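Side-chain contacts in Lmo0135 protein (Listeria monocytogenes EGD-e, PDB 5ISU), which is the substrate-binding protein of an ABC transporter and probably takes part in peptide uptake: residues A[52-57]-A[492-497]; A[81-86]-A[198-203]; A[29-34]-A[47-52]; A[247-252]-A[479-484]. All coordinates share one frame; numbering follows the deposited sequence.

How the contacts relate
Contact 1 is the hub of the set: its centre lies about 14 Å from that of contact 2, 13 Å from contact 3 and 15 Å from contact 4, and it touches all three. Contact 3 comes first along the chain, joining the loop that precedes helix 39-48 to the residues at its C-terminal end, and shares Leu52 with contact 1. Contacts 2 and 4 both fall within the 434 residues between the segments of contact 1; their centres are about 25 Å apart and they do not touch. Contact 4 joins the start of strand 248-263 to helix 481-484, whose end bonds to Arg493. Contacts 2, 3 and 4 each lie on the same side of the chain's centre as contact 1, which brings the C-terminal region against the loop after helix 39-48.

Contact 1: A[52-57]-A[492-497]; sequences LFWEVD and FRDLSK
Asp494 OD1, on a carboxylate whose other oxygen comes near the rim atom Trp54 CZ2, is gripped twice by Ser496: from Ser496 OG at 2.6 Å and from Ser496 N at 3.0 Å. Both donors come from the same face of the carboxylate, well above its plane, and the backbone bond closes an Asx turn. The other oxygen, Asp494 OD2, bonds to Tyr199 OH and approaches Trp54 CZ2 to 4.1 Å. With both oxygens held, the carboxylate has little freedom to rotate.

The larger interaction is between Arg493 and Trp54. CG of Arg493 is anti to its backbone N (chi1 -177°), and a bend at chi3 (54°) turns the guanidinium over one indole face. Its plane stands 83° from the ring, edge down, with Arg493 NH1 3.2 Å from Trp54 CE2. Arg493 CZ lies 4.4 Å from the centroid of the five-membered Trp54 ring, nearly on its normal, which meets the criterion for a cation-pi contact. Arg493 CD adds an off-centre CH-pi contact and also meets Val56 CG1 at 3.8 Å. Arg493 NE bonds to Thr485 OG1 and NH2 weakly to Ala483 O, which fixes the group's rotation over the ring. The result is a cation-pi contact, guanidinium edge over indole face, joining the loop after helix 39-48 to the Asx turn at Asp494.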
loop_
_atom_site.group_PDB
_atom_site.type_symbol
_atom_site.label_atom_id
_atom_site.label_comp_id
_atom_site.label_asym_id
_atom_site.label_seq_id
_atom_site.Cartn_x
_atom_site.Cartn_y
_atom_site.Cartn_z
ATOM N N LEU A 52 14.408 -0.668 9.899
ATOM C CA LEU A 52 15.027 -1.628 10.821
ATOM C C LEU A 52 15.059 -2.994 10.132
ATOM O O LEU A 52 16.059 -3.708 10.191
ATOM C CB LEU A 52 14.259 -1.722 12.133
ATOM C CG LEU A 52 14.218 -0.440 12.965
ATOM C CD1 LEU A 52 13.268 -0.603 14.143
ATOM C CD2 LEU A 52 15.609 -0.052 13.439
ATOM N N PHE A 53 13.944 -3.336 9.487
ATOM C CA PHE A 53 13.787 -4.588 8.756
ATOM C C PHE A 53 13.122 -4.278 7.433
ATOM O O PHE A 53 12.382 -3.298 7.330
ATOM C CB PHE A 53 12.903 -5.553 9.531
ATOM C CG PHE A 53 13.459 -5.938 10.870
ATOM C CD1 PHE A 53 13.210 -5.157 11.979
ATOM C CD2 PHE A 53 14.232 -7.083 11.011
ATOM C CE1 PHE A 53 13.714 -5.512 13.222
ATOM C CE2 PHE A 53 14.745 -7.444 12.237
ATOM C CZ PHE A 53 14.484 -6.659 13.356
ATOM N N TRP A 54 13.389 -5.099 6.421
ATOM C CA TRP A 54 12.765 -4.910 5.127
ATOM C C TRP A 54 11.357 -5.505 5.193
ATOM O O TRP A 54 11.198 -6.665 5.489
ATOM C CB TRP A 54 13.571 -5.588 4.012
ATOM C CG TRP A 54 14.977 -5.101 3.846
ATOM C CD1 TRP A 54 16.111 -5.787 4.130
ATOM C CD2 TRP A 54 15.396 -3.817 3.362
ATOM N NE1 TRP A 54 17.215 -5.030 3.834
ATOM C CE2 TRP A 54 16.803 -3.811 3.367
ATOM C CE3 TRP A 54 14.720 -2.685 2.920
ATOM C CZ2 TRP A 54 17.550 -2.711 2.944
ATOM C CZ3 TRP A 54 15.464 -1.573 2.498
ATOM C CH2 TRP A 54 16.856 -1.592 2.526
ATOM N N GLU A 55 10.351 -4.682 4.920
ATOM C CA GLU A 55 8.937 -5.076 4.969
ATOM C C GLU A 55 8.567 -6.246 4.065
ATOM O O GLU A 55 7.905 -7.180 4.501
ATOM C CB GLU A 55 8.051 -3.856 4.599
ATOM C CG GLU A 55 6.562 -4.161 4.408
ATOM C CD GLU A 55 5.700 -2.920 4.185
ATOM O OE1 GLU A 55 6.259 -1.830 3.976
ATOM O OE2 GLU A 55 4.449 -3.046 4.210
ATOM N N VAL A 56 8.997 -6.185 2.807
ATOM C CA VAL A 56 8.637 -7.205 1.817
ATOM C C VAL A 56 8.923 -8.648 2.276
ATOM O O VAL A 56 8.157 -9.531 1.956
ATOM C CB VAL A 56 9.269 -6.876 0.436
ATOM C CG1 VAL A 56 10.760 -7.176 0.428
ATOM C CG2 VAL A 56 8.574 -7.626 -0.678
ATOM N N ASP A 57 9.972 -8.881 3.066
ATOM C CA ASP A 57 10.291 -10.254 3.553
ATOM C C ASP A 57 10.646 -10.364 5.044
ATOM O O ASP A 57 10.985 -11.450 5.522
ATOM C CB ASP A 57 11.440 -10.851 2.728
ATOM C CG ASP A 57 12.710 -9.990 2.768
ATOM O OD1 ASP A 57 12.787 -9.039 3.584
ATOM O OD2 ASP A 57 13.630 -10.265 1.967
ATOM N N PHE A 492 11.552 -0.485 -6.310
ATOM C CA PHE A 492 12.531 -1.423 -5.789
ATOM C C PHE A 492 12.742 -1.224 -4.301
ATOM O O PHE A 492 12.477 -0.135 -3.753
ATOM C CB PHE A 492 13.871 -1.286 -6.492
ATOM C CG PHE A 492 13.888 -1.806 -7.901
ATOM C CD1 PHE A 492 13.949 -3.167 -8.143
ATOM C CD2 PHE A 492 13.923 -0.943 -8.974
ATOM C CE1 PHE A 492 13.998 -3.667 -9.431
ATOM C CE2 PHE A 492 13.984 -1.432 -10.265
ATOM C CZ PHE A 492 14.009 -2.798 -10.494
ATOM N N ARG A 493 13.250 -2.284 -3.676
ATOM C CA ARG A 493 13.527 -2.317 -2.253
ATOM C C ARG A 493 14.819 -1.603 -1.994
ATOM O O ARG A 493 14.905 -0.776 -1.065
ATOM C CB ARG A 493 13.650 -3.772 -1.788
ATOM C CG ARG A 493 13.877 -4.003 -0.287
ATOM C CD ARG A 493 14.129 -5.488 0.010
ATOM N NE ARG A 493 15.231 -5.988 -0.817
ATOM C CZ ARG A 493 16.527 -5.833 -0.558
ATOM N NH1 ARG A 493 16.937 -5.232 0.537
ATOM N NH2 ARG A 493 17.422 -6.279 -1.420
ATOM N N ASP A 494 15.815 -1.892 -2.838
ATOM C CA ASP A 494 17.135 -1.347 -2.656
ATOM C C ASP A 494 17.852 -1.126 -4.002
ATOM O O ASP A 494 18.344 -2.062 -4.636
ATOM C CB ASP A 494 17.939 -2.303 -1.764
ATOM C CG ASP A 494 19.273 -1.713 -1.295
ATOM O OD1 ASP A 494 19.706 -0.657 -1.807
ATOM O OD2 ASP A 494 19.899 -2.314 -0.393
ATOM N N LEU A 495 17.936 0.142 -4.383
ATOM C CA LEU A 495 18.557 0.564 -5.627
ATOM C C LEU A 495 20.081 0.403 -5.672
ATOM O O LEU A 495 20.661 0.515 -6.747
ATOM C CB LEU A 495 18.201 2.035 -5.895
ATOM C CG LEU A 495 16.736 2.383 -6.189
ATOM C CD1 LEU A 495 16.493 3.880 -6.130
ATOM C CD2 LEU A 495 16.350 1.851 -7.551
ATOM N N SER A 496 20.720 0.178 -4.515
ATOM C CA SER A 496 22.178 0.017 -4.449
ATOM C C SER A 496 22.645 -1.272 -5.116
ATOM O O SER A 496 23.846 -1.416 -5.396
ATOM C CB SER A 496 22.677 0.031 -2.990
ATOM O OG SER A 496 22.220 -1.109 -2.284
ATOM N N LYS A 497 21.709 -2.205 -5.345
ATOM C CA LYS A 497 21.998 -3.464 -6.049
ATOM C C LYS A 497 21.980 -3.343 -7.586
ATOM O O LYS A 497 22.481 -4.246 -8.284
ATOM C CB LYS A 497 21.034 -4.570 -5.614
ATOM C CG LYS A 497 20.969 -4.796 -4.099
ATOM C CD LYS A 497 22.338 -4.944 -3.447
ATOM C CE LYS A 497 22.200 -5.077 -1.935
ATOM N NZ LYS A 497 23.533 -5.040 -1.283
#

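Contact 2: A[81-86]-A[198-203]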
loop_
_atom_site.group_PDB
_atom_site.type_symbol
_atom_site.label_atom_id
_atom_site.label_comp_id
_atom_site.label_asym_id
_atom_site.label_seq_id
_atom_site.Cartn_x
_atom_site.Cartn_y
_atom_site.Cartn_z
ATOM N N ASP A 81 26.337 -2.999 14.296
ATOM C CA ASP A 81 27.377 -2.154 14.869
ATOM C C ASP A 81 27.938 -1.246 13.802
ATOM O O ASP A 81 27.944 -1.607 12.630
ATOM C CB ASP A 81 28.543 -3.008 15.409
ATOM C CG ASP A 81 28.152 -3.883 16.607
ATOM O OD1 ASP A 81 27.582 -3.356 17.588
ATOM O OD2 ASP A 81 28.482 -5.091 16.598
ATOM N N GLY A 82 28.425 -0.079 14.210
ATOM C CA GLY A 82 29.077 0.857 13.291
ATOM C C GLY A 82 28.225 1.546 12.241
ATOM O O GLY A 82 28.746 2.025 11.251
ATOM N N LEU A 83 26.915 1.593 12.443
ATOM C CA LEU A 83 26.040 2.297 11.507
ATOM C C LEU A 83 26.229 3.801 11.632
ATOM O O LEU A 83 26.491 4.305 12.716
ATOM C CB LEU A 83 24.584 1.996 11.820
ATOM C CG LEU A 83 24.146 0.546 11.693
ATOM C CD1 LEU A 83 22.713 0.421 12.186
ATOM C CD2 LEU A 83 24.287 0.074 10.241
ATOM N N THR A 84 26.074 4.514 10.527
ATOM C CA THR A 84 26.154 5.960 10.530
ATOM C C THR A 84 25.095 6.564 9.630
ATOM O O THR A 84 24.540 5.898 8.751
ATOM C CB THR A 84 27.518 6.476 10.051
ATOM O OG1 THR A 84 27.762 6.025 8.710
ATOM C CG2 THR A 84 28.647 6.008 10.978
ATOM N N TRP A 85 24.810 7.833 9.892
ATOM C CA TRP A 85 23.898 8.636 9.079
ATOM C C TRP A 85 24.755 9.254 7.969
ATOM O O TRP A 85 25.991 9.136 8.010
ATOM C CB TRP A 85 23.261 9.768 9.905
ATOM C CG TRP A 85 22.371 9.308 10.956
ATOM C CD1 TRP A 85 22.661 9.189 12.280
ATOM C CD2 TRP A 85 21.012 8.874 10.795
ATOM N NE1 TRP A 85 21.566 8.722 12.961
ATOM C CE2 TRP A 85 20.538 8.517 12.073
ATOM C CE3 TRP A 85 20.152 8.760 9.698
ATOM C CZ2 TRP A 85 19.235 8.059 12.292
ATOM C CZ3 TRP A 85 18.850 8.303 9.908
ATOM C CH2 TRP A 85 18.405 7.961 11.211
ATOM N N HIS A 86 24.118 9.943 7.012
ATOM C CA HIS A 86 24.845 10.533 5.865
ATOM C C HIS A 86 25.868 11.620 6.205
ATOM O O HIS A 86 26.800 11.847 5.447
ATOM C CB HIS A 86 23.875 11.053 4.790
ATOM C CG HIS A 86 23.047 9.977 4.170
ATOM N ND1 HIS A 86 21.781 10.194 3.670
ATOM C CD2 HIS A 86 23.277 8.649 4.048
ATOM C CE1 HIS A 86 21.292 9.057 3.217
ATOM N NE2 HIS A 86 22.181 8.102 3.432
ATOM N N ASP A 198 29.199 4.425 2.931
ATOM C CA ASP A 198 29.143 3.602 4.151
ATOM C C ASP A 198 27.769 2.971 4.391
ATOM O O ASP A 198 27.439 2.621 5.519
ATOM C CB ASP A 198 29.571 4.443 5.347
ATOM C CG ASP A 198 30.970 5.007 5.183
ATOM O OD1 ASP A 198 31.876 4.259 4.758
ATOM O OD2 ASP A 198 31.165 6.198 5.503
ATOM N N TYR A 199 26.966 2.863 3.335
ATOM C CA TYR A 199 25.651 2.209 3.419
ATOM C C TYR A 199 25.850 0.827 4.034
ATOM O O TYR A 199 26.724 0.073 3.607
ATOM C CB TYR A 199 25.032 2.113 2.032
ATOM C CG TYR A 199 23.723 1.372 1.993
ATOM C CD1 TYR A 199 22.630 1.827 2.723
ATOM C CD2 TYR A 199 23.557 0.248 1.189
ATOM C CE1 TYR A 199 21.423 1.150 2.685
ATOM C CE2 TYR A 199 22.348 -0.400 1.117
ATOM C CZ TYR A 199 21.274 0.054 1.883
ATOM O OH TYR A 199 20.062 -0.611 1.841
ATOM N N PHE A 200 25.030 0.485 5.018
ATOM C CA PHE A 200 25.244 -0.766 5.764
ATOM C C PHE A 200 25.288 -2.046 4.923
ATOM O O PHE A 200 25.985 -2.981 5.282
ATOM C CB PHE A 200 24.189 -0.949 6.865
ATOM C CG PHE A 200 22.873 -1.440 6.356
ATOM C CD1 PHE A 200 21.901 -0.559 5.922
ATOM C CD2 PHE A 200 22.616 -2.807 6.283
ATOM C CE1 PHE A 200 20.698 -1.029 5.423
ATOM C CE2 PHE A 200 21.412 -3.286 5.790
ATOM C CZ PHE A 200 20.456 -2.393 5.358
ATOM N N ASP A 201 24.548 -2.111 3.832
ATOM C CA ASP A 201 24.488 -3.378 3.108
ATOM C C ASP A 201 25.533 -3.505 1.996
ATOM O O ASP A 201 25.509 -4.490 1.247
ATOM C CB ASP A 201 23.076 -3.620 2.538
ATOM C CG ASP A 201 22.738 -5.099 2.429
ATOM O OD1 ASP A 201 23.095 -5.852 3.359
ATOM O OD2 ASP A 201 22.084 -5.505 1.447
ATOM N N GLY A 202 26.436 -2.525 1.900
ATOM C CA GLY A 202 27.497 -2.537 0.910
ATOM C C GLY A 202 27.447 -1.291 0.064
ATOM O O GLY A 202 26.379 -0.752 -0.224
ATOM N N LYS A 203 28.618 -0.857 -0.365
ATOM C CA LYS A 203 28.770 0.345 -1.178
ATOM C C LYS A 203 27.929 0.254 -2.471
ATOM O O LYS A 203 28.094 -0.677 -3.239
ATOM C CB LYS A 203 30.272 0.531 -1.522
ATOM C CG LYS A 203 30.597 1.776 -2.347
ATOM C CD LYS A 203 32.042 1.743 -2.813
ATOM C CE LYS A 203 32.331 2.860 -3.803
ATOM N NZ LYS A 203 33.694 2.727 -4.390
HETATM O O HOH W 1 29.599 7.674 7.482
HETATM O O HOH W 2 25.530 3.329 7.694
#
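Leu83 CD2 rests 3.5 Å from Phe200 CB, the closest approach between the two segments and their one direct apolar contact. The two side chains lie side by side and point the same way. Phe200 CG sits between its backbone N and carbonyl carbon (chi1 79°), which carries the ring away from the 81-86 segment, so it is the CB that meets the leucine methyl.

Next to this pair two waters bridge the segments. Thr84 OG1 is 4.1 Å from Asp198 CB, and the polar link is made by water 1, which is hydrogen-bonded to Thr84 OG1 at 2.8 Å and donates to Asp198 OD2 at 2.9 Å. Water 2 makes a second bridge between the backbones, accepting from Thr84 N at 3.1 Å and donating to Asp198 O at 3.0 Å. One bridge thus uses side chains and the other main chain, both spanning the same two residues.

Phe200 is at the second position of a type I turn from Tyr199 to Gly202, closed by Gly202 N to Tyr199 O at 3.1 Å. Inside it Asp201 CB covers part of one Phe200 face, 3.6 Å above the ring plane. Further out, Asp201 makes a salt bridge with Lys497, while on the other segment His86 NE2 bonds to Gly178 O and the His86 ring meets Phe196 edge-to-face. The loop before helix 93-104 and the loop between strands 190-195 and 208-213 thus make a water-bridged loop-loop contact at the surface, the second loop carrying the type I beta turn.

Contact 3: A[29-34]-A[47-52]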
loop_
_atom_site.group_PDB
_atom_site.type_symbol
_atom_site.label_atom_id
_atom_site.label_comp_id
_atom_site.label_asym_id
_atom_site.label_seq_id
_atom_site.Cartn_x
_atom_site.Cartn_y
_atom_site.Cartn_z
ATOM N N GLU A 29 6.247 15.230 -1.347
ATOM C CA GLU A 29 5.765 16.094 -0.262
ATOM C C GLU A 29 6.922 16.137 0.754
ATOM O O GLU A 29 8.069 16.256 0.342
ATOM C CB GLU A 29 4.433 15.581 0.303
ATOM C CG GLU A 29 3.315 15.556 -0.739
ATOM C CD GLU A 29 1.998 15.004 -0.205
ATOM O OE1 GLU A 29 1.727 15.129 1.012
ATOM O OE2 GLU A 29 1.213 14.460 -1.014
ATOM N N VAL A 30 6.659 16.015 2.050
ATOM C CA VAL A 30 7.740 16.072 3.031
ATOM C C VAL A 30 8.507 14.734 3.097
ATOM O O VAL A 30 7.948 13.711 3.492
ATOM C CB VAL A 30 7.182 16.437 4.414
ATOM C CG1 VAL A 30 8.309 16.578 5.426
ATOM C CG2 VAL A 30 6.380 17.733 4.327
ATOM N N ILE A 31 9.790 14.748 2.730
ATOM C CA ILE A 31 10.614 13.527 2.743
ATOM C C ILE A 31 11.101 13.230 4.174
ATOM O O ILE A 31 12.240 13.542 4.559
ATOM C CB ILE A 31 11.795 13.627 1.755
ATOM C CG1 ILE A 31 11.278 14.116 0.387
ATOM C CG2 ILE A 31 12.490 12.270 1.635
ATOM C CD1 ILE A 31 12.349 14.347 -0.654
ATOM N N ASN A 32 10.207 12.613 4.943
ATOM C CA ASN A 32 10.442 12.287 6.348
ATOM C C ASN A 32 9.519 11.104 6.665
ATOM O O ASN A 32 8.296 11.225 6.544
ATOM C CB ASN A 32 10.128 13.516 7.222
ATOM C CG ASN A 32 10.504 13.322 8.692
ATOM O OD1 ASN A 32 10.136 12.335 9.328
ATOM N ND2 ASN A 32 11.220 14.284 9.236
ATOM N N PRO A 33 10.095 9.962 7.073
ATOM C CA PRO A 33 9.303 8.749 7.321
ATOM C C PRO A 33 8.224 8.841 8.383
ATOM O O PRO A 33 7.359 7.969 8.438
ATOM C CB PRO A 33 10.354 7.716 7.712
ATOM C CG PRO A 33 11.506 8.493 8.186
ATOM C CD PRO A 33 11.526 9.736 7.358
ATOM N N ASN A 34 8.291 9.845 9.245
ATOM C CA ASN A 34 7.230 10.040 10.242
ATOM C C ASN A 34 5.939 10.555 9.575
ATOM O O ASN A 34 4.884 10.491 10.175
ATOM C CB ASN A 34 7.662 11.041 11.341
ATOM C CG ASN A 34 8.634 10.449 12.349
ATOM O OD1 ASN A 34 9.159 9.365 12.167
ATOM N ND2 ASN A 34 8.863 11.174 13.435
ATOM N N ALA A 47 15.018 5.334 -1.057
ATOM C CA ALA A 47 16.398 5.503 -1.473
ATOM C C ALA A 47 17.226 6.253 -0.430
ATOM O O ALA A 47 18.401 6.011 -0.302
ATOM C CB ALA A 47 16.452 6.239 -2.795
ATOM N N VAL A 48 16.597 7.122 0.343
ATOM C CA VAL A 48 17.310 7.973 1.294
ATOM C C VAL A 48 17.376 7.417 2.706
ATOM O O VAL A 48 18.373 7.633 3.395
ATOM C CB VAL A 48 16.694 9.389 1.288
ATOM C CG1 VAL A 48 17.370 10.305 2.299
ATOM C CG2 VAL A 48 16.787 9.969 -0.124
ATOM N N TYR A 49 16.330 6.703 3.129
ATOM C CA TYR A 49 16.265 6.120 4.465
ATOM C C TYR A 49 16.174 4.598 4.468
ATOM O O TYR A 49 15.437 4.017 3.695
ATOM C CB TYR A 49 15.028 6.635 5.192
ATOM C CG TYR A 49 15.017 8.117 5.502
ATOM C CD1 TYR A 49 14.598 9.051 4.551
ATOM C CD2 TYR A 49 15.372 8.581 6.767
ATOM C CE1 TYR A 49 14.553 10.401 4.853
ATOM C CE2 TYR A 49 15.339 9.927 7.071
ATOM C CZ TYR A 49 14.922 10.825 6.116
ATOM O OH TYR A 49 14.898 12.138 6.428
ATOM N N ALA A 50 16.896 3.975 5.393
ATOM C CA ALA A 50 16.858 2.545 5.591
ATOM C C ALA A 50 15.902 2.212 6.774
ATOM O O ALA A 50 15.802 2.990 7.729
ATOM C CB ALA A 50 18.251 2.035 5.882
ATOM N N PRO A 51 15.187 1.065 6.702
ATOM C CA PRO A 51 14.316 0.635 7.804
ATOM C C PRO A 51 15.048 -0.308 8.790
ATOM O O PRO A 51 16.185 -0.701 8.539
ATOM C CB PRO A 51 13.233 -0.137 7.068
ATOM C CG PRO A 51 14.006 -0.830 5.974
ATOM C CD PRO A 51 15.055 0.165 5.534
ATOM N N LEU A 52 14.408 -0.668 9.899
ATOM C CA LEU A 52 15.027 -1.628 10.821
ATOM C C LEU A 52 15.059 -2.994 10.132
ATOM O O LEU A 52 16.059 -3.708 10.191
ATOM C CB LEU A 52 14.259 -1.722 12.133
ATOM C CG LEU A 52 14.218 -0.440 12.965
ATOM C CD1 LEU A 52 13.268 -0.603 14.143
ATOM C CD2 LEU A 52 15.609 -0.052 13.439
#
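Tyr49 CG lies anti to its own carbonyl carbon (chi1 -66°), and with chi2 at 84° the ring plane stands roughly perpendicular to the CA-CB-CG plane, one face presented to Pro33. Pro33 CD sits 3.8 Å from the ring centroid and only 11° off the ring normal, the geometry of a centred CH-pi contact. The pyrrolidine and phenol cross at about a right angle; CD lies over the ring centre, and Pro33 CG reaches Tyr49 CD2 at 4.1 Å.

Ile31 packs beside this pair. Its CG2 is 4.3 Å from Tyr49 CE1, and its carbonyl oxygen, Ile31 O, comes within 3.5 Å of Tyr49 OH.

The loop around Pro33 is shaped by its own bonds. Asn32 OD1 accepts from Asn34 N at 3.1 Å, in the carbonyl plane on a lone pair; this forms an Asx turn spanning the proline. The amide's other end, Asn32 ND2, bonds to Asn171 OD1, so both ends of the Asn32 amide are held. Ile31 itself is the centre of an inverse gamma turn. What results is a buried proline-aromatic CH-pi contact between the loop leading into helix 39-48 and the first residue to leave that helix.

Contact 4: A[247-252]-A[479-484]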
loop_
_atom_site.group_PDB
_atom_site.type_symbol
_atom_site.label_atom_id
_atom_site.label_comp_id
_atom_site.label_asym_id
_atom_site.label_seq_id
_atom_site.Cartn_x
_atom_site.Cartn_y
_atom_site.Cartn_z
ATOM N N ALA A 247 15.443 -0.982 -26.093
ATOM C CA ALA A 247 15.954 -2.103 -25.319
ATOM C C ALA A 247 15.624 -1.906 -23.834
ATOM O O ALA A 247 16.333 -1.209 -23.126
ATOM C CB ALA A 247 17.455 -2.265 -25.530
ATOM N N VAL A 248 14.517 -2.496 -23.395
ATOM C CA VAL A 248 14.096 -2.438 -21.997
ATOM C C VAL A 248 13.582 -3.799 -21.545
ATOM O O VAL A 248 12.985 -4.549 -22.323
ATOM C CB VAL A 248 12.962 -1.409 -21.726
ATOM C CG1 VAL A 248 13.380 0.006 -22.116
ATOM C CG2 VAL A 248 11.672 -1.813 -22.433
ATOM N N ASN A 249 13.817 -4.102 -20.278
ATOM C CA ASN A 249 13.310 -5.314 -19.683
ATOM C C ASN A 249 12.024 -4.906 -18.944
ATOM O O ASN A 249 12.010 -3.915 -18.201
ATOM C CB ASN A 249 14.358 -5.919 -18.734
ATOM C CG ASN A 249 15.633 -6.370 -19.468
ATOM O OD1 ASN A 249 15.599 -6.813 -20.625
ATOM N ND2 ASN A 249 16.754 -6.273 -18.785
ATOM N N ILE A 250 10.940 -5.631 -19.195
ATOM C CA ILE A 250 9.682 -5.361 -18.539
ATOM C C ILE A 250 9.571 -6.295 -17.361
ATOM O O ILE A 250 9.777 -7.496 -17.508
ATOM C CB ILE A 250 8.500 -5.573 -19.484
ATOM C CG1 ILE A 250 8.626 -4.647 -20.703
ATOM C CG2 ILE A 250 7.184 -5.335 -18.759
ATOM C CD1 ILE A 250 8.687 -3.175 -20.351
ATOM N N ILE A 251 9.265 -5.736 -16.190
ATOM C CA ILE A 251 9.144 -6.514 -14.964
ATOM C C ILE A 251 7.729 -6.356 -14.413
ATOM O O ILE A 251 7.262 -5.239 -14.215
ATOM C CB ILE A 251 10.129 -6.028 -13.889
ATOM C CG1 ILE A 251 11.520 -5.790 -14.486
ATOM C CG2 ILE A 251 10.202 -7.044 -12.763
ATOM C CD1 ILE A 251 12.473 -5.091 -13.545
ATOM N N THR A 252 7.087 -7.486 -14.154
ATOM C CA THR A 252 5.734 -7.553 -13.633
ATOM C C THR A 252 5.770 -8.304 -12.293
ATOM O O THR A 252 6.289 -9.406 -12.216
ATOM C CB THR A 252 4.825 -8.279 -14.623
ATOM O OG1 THR A 252 4.804 -7.550 -15.859
ATOM C CG2 THR A 252 3.398 -8.398 -14.076
ATOM N N GLY A 479 21.713 -4.106 -14.850
ATOM C CA GLY A 479 21.508 -5.418 -14.262
ATOM C C GLY A 479 21.192 -5.289 -12.782
ATOM O O GLY A 479 21.129 -4.173 -12.234
ATOM N N GLY A 480 20.967 -6.442 -12.153
ATOM C CA GLY A 480 20.713 -6.543 -10.715
ATOM C C GLY A 480 19.299 -6.341 -10.225
ATOM O O GLY A 480 19.092 -6.131 -9.033
ATOM N N GLN A 481 18.319 -6.422 -11.121
ATOM C CA GLN A 481 16.919 -6.223 -10.738
ATOM C C GLN A 481 16.424 -7.268 -9.719
ATOM O O GLN A 481 15.604 -6.951 -8.852
ATOM C CB GLN A 481 16.011 -6.203 -11.975
ATOM C CG GLN A 481 15.898 -7.531 -12.724
ATOM C CD GLN A 481 15.246 -7.395 -14.103
ATOM O OE1 GLN A 481 15.656 -6.565 -14.929
ATOM N NE2 GLN A 481 14.265 -8.253 -14.382
ATOM N N LYS A 482 16.934 -8.496 -9.817
ATOM C CA LYS A 482 16.541 -9.589 -8.911
ATOM C C LYS A 482 16.930 -9.207 -7.466
ATOM O O LYS A 482 16.109 -9.197 -6.562
ATOM C CB LYS A 482 17.243 -10.894 -9.338
ATOM C CG LYS A 482 16.389 -12.154 -9.252
ATOM C CD LYS A 482 17.101 -13.334 -9.931
ATOM C CE LYS A 482 16.127 -14.331 -10.559
ATOM N NZ LYS A 482 15.120 -14.902 -9.619
ATOM N N ALA A 483 18.183 -8.810 -7.317
ATOM C CA ALA A 483 18.758 -8.423 -6.052
ATOM C C ALA A 483 18.163 -7.122 -5.509
ATOM O O ALA A 483 18.020 -6.974 -4.298
ATOM C CB ALA A 483 20.277 -8.304 -6.183
ATOM N N ALA A 484 17.800 -6.190 -6.387
ATOM C CA ALA A 484 17.212 -4.929 -5.928
ATOM C C ALA A 484 15.775 -5.119 -5.406
ATOM O O ALA A 484 15.262 -4.275 -4.667
ATOM C CB ALA A 484 17.264 -3.890 -7.024
#
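Gln481 reaches Ile251 from its CB onward: Gln481 CB is 4.0 Å from Ile251 CD1. CG is placed between the backbone N and the carbonyl carbon (chi1 67°), and beyond it the chain runs extended, bringing the terminal amide head-on to the CG1-CD1 end of Ile251. The closest approach is Gln481 CD to Ile251 CD1 at 3.6 Å. At the tip the two branches part: Gln481 NE2 meets Ile251 CG1 at 3.7 Å, while Gln481 OE1 lies between Ile251 CD1, at 3.8 Å, and Asn249 ND2, at 4.0 Å. The last distance is too long for a hydrogen bond, and the two amide planes are turned 67° apart. On Ile251 CG1 and CD1 the Gln481 amide makes van der Waals packing.

Asn249 and Ile251 project toward the helix from one face of the strand, whereas Ile250 between them points away and its side chain touches helix 239-245. Both Gln481 and Ile251 also touch Phe492. Gly480, with a positive phi of 85°, occupies the N-cap position, and the bond from Ala484 N to Gly480 O at 2.9 Å closes the turn that carries Gln481. Together they form a small helix-on-sheet contact, the short helix 481-484 lying against the start of strand 248-263, which pairs antiparallel with strand 462-475.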